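Local coordinates for ankyrin-repeat protein (Cryptosporidium parvum, PDB 2W4S) that probably binds RNA through a helical domain related to that of PHAX, the transport factor for snRNA and snoRNA, at residues M6-I14 with I30-L39. Residues are numbered along the deposited sequence; the frame is centred on the assembly and turned at random.
Sequences MESIVLNTI and IKTIGSQRSL
Helix segments 6-14 and 30-39 cross at 76° with their axes 9.8 Å apart, and the backbones come nearest where Glu7 faces Ser35, their CA atoms separated by 5.8 Å. Ser35 points its CB at the first helix, and Val10 sets CG2 against it at 3.7 Å, while the other valine methyl, CG1, anti to the backbone N (chi1 176°), meets Leu39 CG at 3.8 Å. Ile30 comes from the second helix beside this. Its CD1 presses on the backbone of the first, 3.5 Å from Leu11 CA, and the side chains of Leu11 and Ile30 cross at about a right angle. Glu7, extended beyond CG, runs past Ile30 in the opposite direction, with carboxylate OE2 nearest to Ile30 CG2 at 3.9 Å, while Glu7 CG meets Ser35 CB. One turn on from Val10, Ile14 CD1 rests on Ser38 CB at 3.7 Å. Ser38 OG is turned back into its own helix, donating to Gly34 O from above the carbonyl plane. Gly34, with phi 86°, sits at the kink in helix 24-50, where the N atoms of Ser35 and Gln36 lack the bond to the turn before. Leu39 also packs on Met6 of the second subunit. Such steeply crossed, largely apolar packing joins the N-terminal helix to the long kinked helix of this all-helical, PHAX-type RNA-binding domain.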
loop_
_atom_site.group_PDB
_atom_site.type_symbol
_atom_site.label_atom_id
_atom_site.label_comp_id
_atom_site.label_asym_id
_atom_site.label_seq_id
_atom_site.Cartn_x
_atom_site.Cartn_y
_atom_site.Cartn_z
ATOM N N MET C 6 -0.377 -10.712 -9.239
ATOM C CA MET C 6 0.152 -10.077 -8.040
ATOM C C MET C 6 0.842 -8.773 -8.415
ATOM O O MET C 6 0.989 -7.873 -7.586
ATOM C CB MET C 6 1.149 -11.010 -7.335
ATOM C CG MET C 6 1.864 -10.428 -6.087
ATOM S SD MET C 6 0.771 -9.533 -4.952
ATOM C CE MET C 6 1.307 -10.145 -3.356
ATOM N N GLU C 7 1.265 -8.666 -9.667
ATOM C CA GLU C 7 1.923 -7.456 -10.101
ATOM C C GLU C 7 0.926 -6.395 -10.527
ATOM O O GLU C 7 1.191 -5.218 -10.325
ATOM C CB GLU C 7 2.973 -7.736 -11.176
ATOM C CG GLU C 7 4.188 -8.504 -10.643
ATOM C CD GLU C 7 5.201 -8.806 -11.724
ATOM O OE1 GLU C 7 4.761 -9.080 -12.867
ATOM O OE2 GLU C 7 6.433 -8.772 -11.439
ATOM N N SER C 8 -0.210 -6.804 -11.094
ATOM C CA SER C 8 -1.315 -5.877 -11.357
ATOM C C SER C 8 -1.754 -5.214 -10.054
ATOM O O SER C 8 -2.028 -4.010 -10.005
ATOM C CB SER C 8 -2.532 -6.607 -11.944
ATOM O OG SER C 8 -2.189 -7.320 -13.107
ATOM N N ILE C 9 -1.811 -6.019 -9.005
ATOM C CA ILE C 9 -2.291 -5.589 -7.712
ATOM C C ILE C 9 -1.292 -4.669 -7.040
ATOM O O ILE C 9 -1.664 -3.612 -6.521
ATOM C CB ILE C 9 -2.656 -6.813 -6.861
ATOM C CG1 ILE C 9 -3.852 -7.518 -7.514
ATOM C CG2 ILE C 9 -2.998 -6.409 -5.451
ATOM C CD1 ILE C 9 -3.863 -8.986 -7.345
ATOM N N VAL C 10 -0.020 -5.045 -7.072
ATOM C CA VAL C 10 1.019 -4.182 -6.529
ATOM C C VAL C 10 1.006 -2.853 -7.298
ATOM O O VAL C 10 0.999 -1.779 -6.689
ATOM C CB VAL C 10 2.386 -4.895 -6.535
ATOM C CG1 VAL C 10 3.498 -3.982 -6.053
ATOM C CG2 VAL C 10 2.312 -6.126 -5.640
ATOM N N LEU C 11 0.928 -2.952 -8.622
ATOM C CA LEU C 11 0.819 -1.810 -9.512
ATOM C C LEU C 11 -0.217 -0.809 -9.084
ATOM O O LEU C 11 0.126 0.365 -8.870
ATOM C CB LEU C 11 0.513 -2.262 -10.947
ATOM C CG LEU C 11 0.326 -1.197 -12.037
ATOM C CD1 LEU C 11 1.506 -0.264 -12.086
ATOM C CD2 LEU C 11 0.143 -1.873 -13.377
ATOM N N ASN C 12 -1.469 -1.273 -8.978
ATOM C CA ASN C 12 -2.600 -0.444 -8.566
ATOM C C ASN C 12 -2.495 0.055 -7.143
ATOM O O ASN C 12 -2.792 1.213 -6.885
ATOM C CB ASN C 12 -3.945 -1.172 -8.747
ATOM C CG ASN C 12 -4.256 -1.459 -10.193
ATOM O OD1 ASN C 12 -3.595 -0.949 -11.093
ATOM N ND2 ASN C 12 -5.250 -2.292 -10.428
ATOM N N THR C 13 -2.102 -0.806 -6.211
ATOM C CA THR C 13 -1.873 -0.344 -4.854
ATOM C C THR C 13 -0.903 0.842 -4.831
ATOM O O THR C 13 -1.203 1.873 -4.215
ATOM C CB THR C 13 -1.324 -1.457 -3.989
ATOM O OG1 THR C 13 -2.320 -2.474 -3.863
ATOM C CG2 THR C 13 -0.922 -0.939 -2.594
ATOM N N ILE C 14 0.256 0.696 -5.480
ATOM C CA ILE C 14 1.256 1.757 -5.465
ATOM C C ILE C 14 0.692 2.984 -6.199
ATOM O O ILE C 14 0.813 4.123 -5.723
ATOM C CB ILE C 14 2.599 1.286 -6.110
ATOM C CG1 ILE C 14 3.141 0.043 -5.360
ATOM C CG2 ILE C 14 3.609 2.404 -6.157
ATOM C CD1 ILE C 14 4.465 -0.455 -5.847
ATOM N N ILE C 30 8.166 -1.725 -11.440
ATOM C CA ILE C 30 7.842 -3.137 -11.164
ATOM C C ILE C 30 8.555 -4.087 -12.131
ATOM O O ILE C 30 9.138 -5.089 -11.696
ATOM C CB ILE C 30 6.323 -3.379 -11.164
ATOM C CG1 ILE C 30 5.705 -2.770 -9.897
ATOM C CG2 ILE C 30 5.996 -4.864 -11.265
ATOM C CD1 ILE C 30 4.213 -2.562 -9.974
ATOM N N LYS C 31 8.527 -3.753 -13.426
ATOM C CA LYS C 31 9.216 -4.539 -14.450
ATOM C C LYS C 31 10.714 -4.622 -14.169
ATOM O O LYS C 31 11.338 -5.664 -14.400
ATOM C CB LYS C 31 8.977 -3.964 -15.855
ATOM C CG LYS C 31 7.706 -4.479 -16.533
ATOM C CD LYS C 31 7.386 -3.733 -17.849
ATOM C CE LYS C 31 5.848 -3.661 -18.072
ATOM N NZ LYS C 31 5.435 -2.515 -18.957
ATOM N N THR C 32 11.282 -3.536 -13.653
ATOM C CA THR C 32 12.710 -3.476 -13.341
ATOM C C THR C 32 13.147 -4.087 -11.988
ATOM O O THR C 32 14.064 -4.929 -11.957
ATOM C CB THR C 32 13.212 -2.044 -13.430
ATOM O OG1 THR C 32 12.860 -1.509 -14.712
ATOM C CG2 THR C 32 14.727 -1.999 -13.249
ATOM N N ILE C 33 12.543 -3.659 -10.870
ATOM C CA ILE C 33 12.969 -4.211 -9.561
ATOM C C ILE C 33 12.086 -5.331 -8.976
ATOM O O ILE C 33 12.442 -5.887 -7.939
ATOM C CB ILE C 33 13.234 -3.108 -8.504
ATOM C CG1 ILE C 33 11.926 -2.386 -8.104
ATOM C CG2 ILE C 33 14.288 -2.113 -9.021
ATOM C CD1 ILE C 33 12.139 -1.116 -7.288
ATOM N N GLY C 34 10.971 -5.673 -9.636
ATOM C CA GLY C 34 10.026 -6.677 -9.099
ATOM C C GLY C 34 8.980 -6.101 -8.129
ATOM O O GLY C 34 9.193 -5.034 -7.532
ATOM N N SER C 35 7.848 -6.786 -7.962
ATOM C CA SER C 35 6.770 -6.252 -7.119
ATOM C C SER C 35 7.157 -6.210 -5.646
ATOM O O SER C 35 6.721 -5.330 -4.905
ATOM C CB SER C 35 5.443 -6.997 -7.324
ATOM O OG SER C 35 5.560 -8.350 -6.976
ATOM N N GLN C 36 8.009 -7.150 -5.256
ATOM C CA GLN C 36 8.574 -7.191 -3.926
ATOM C C GLN C 36 9.347 -5.915 -3.566
ATOM O O GLN C 36 9.016 -5.275 -2.581
ATOM C CB GLN C 36 9.435 -8.439 -3.772
ATOM C CG GLN C 36 9.614 -8.925 -2.353
ATOM C CD GLN C 36 9.985 -10.397 -2.301
ATOM O OE1 GLN C 36 9.149 -11.274 -2.545
ATOM N NE2 GLN C 36 11.242 -10.677 -1.981
ATOM N N ARG C 37 10.353 -5.515 -4.342
ATOM C CA ARG C 37 11.149 -4.318 -3.980
ATOM C C ARG C 37 10.355 -3.015 -4.169
ATOM O O ARG C 37 10.535 -2.057 -3.413
ATOM C CB ARG C 37 12.516 -4.285 -4.716
ATOM C CG ARG C 37 13.471 -5.452 -4.334
ATOM C CD ARG C 37 14.665 -5.569 -5.288
ATOM N NE ARG C 37 15.908 -4.979 -4.765
ATOM C CZ ARG C 37 16.985 -5.690 -4.400
ATOM N NH1 ARG C 37 16.986 -7.024 -4.510
ATOM N NH2 ARG C 37 18.071 -5.076 -3.931
ATOM N N SER C 38 9.478 -3.000 -5.174
ATOM C CA SER C 38 8.515 -1.920 -5.394
ATOM C C SER C 38 7.645 -1.610 -4.153
ATOM O O SER C 38 7.506 -0.446 -3.759
ATOM C CB SER C 38 7.617 -2.278 -6.559
ATOM O OG SER C 38 8.344 -2.212 -7.760
ATOM N N LEU C 39 7.087 -2.650 -3.530
ATOM C CA LEU C 39 6.266 -2.461 -2.338
ATOM C C LEU C 39 7.062 -1.897 -1.175
ATOM O O LEU C 39 6.579 -0.999 -0.477
ATOM C CB LEU C 39 5.544 -3.751 -1.922
ATOM C CG LEU C 39 4.065 -3.952 -2.279
ATOM C CD1 LEU C 39 3.541 -5.226 -1.620
ATOM C CD2 LEU C 39 3.195 -2.765 -1.867
#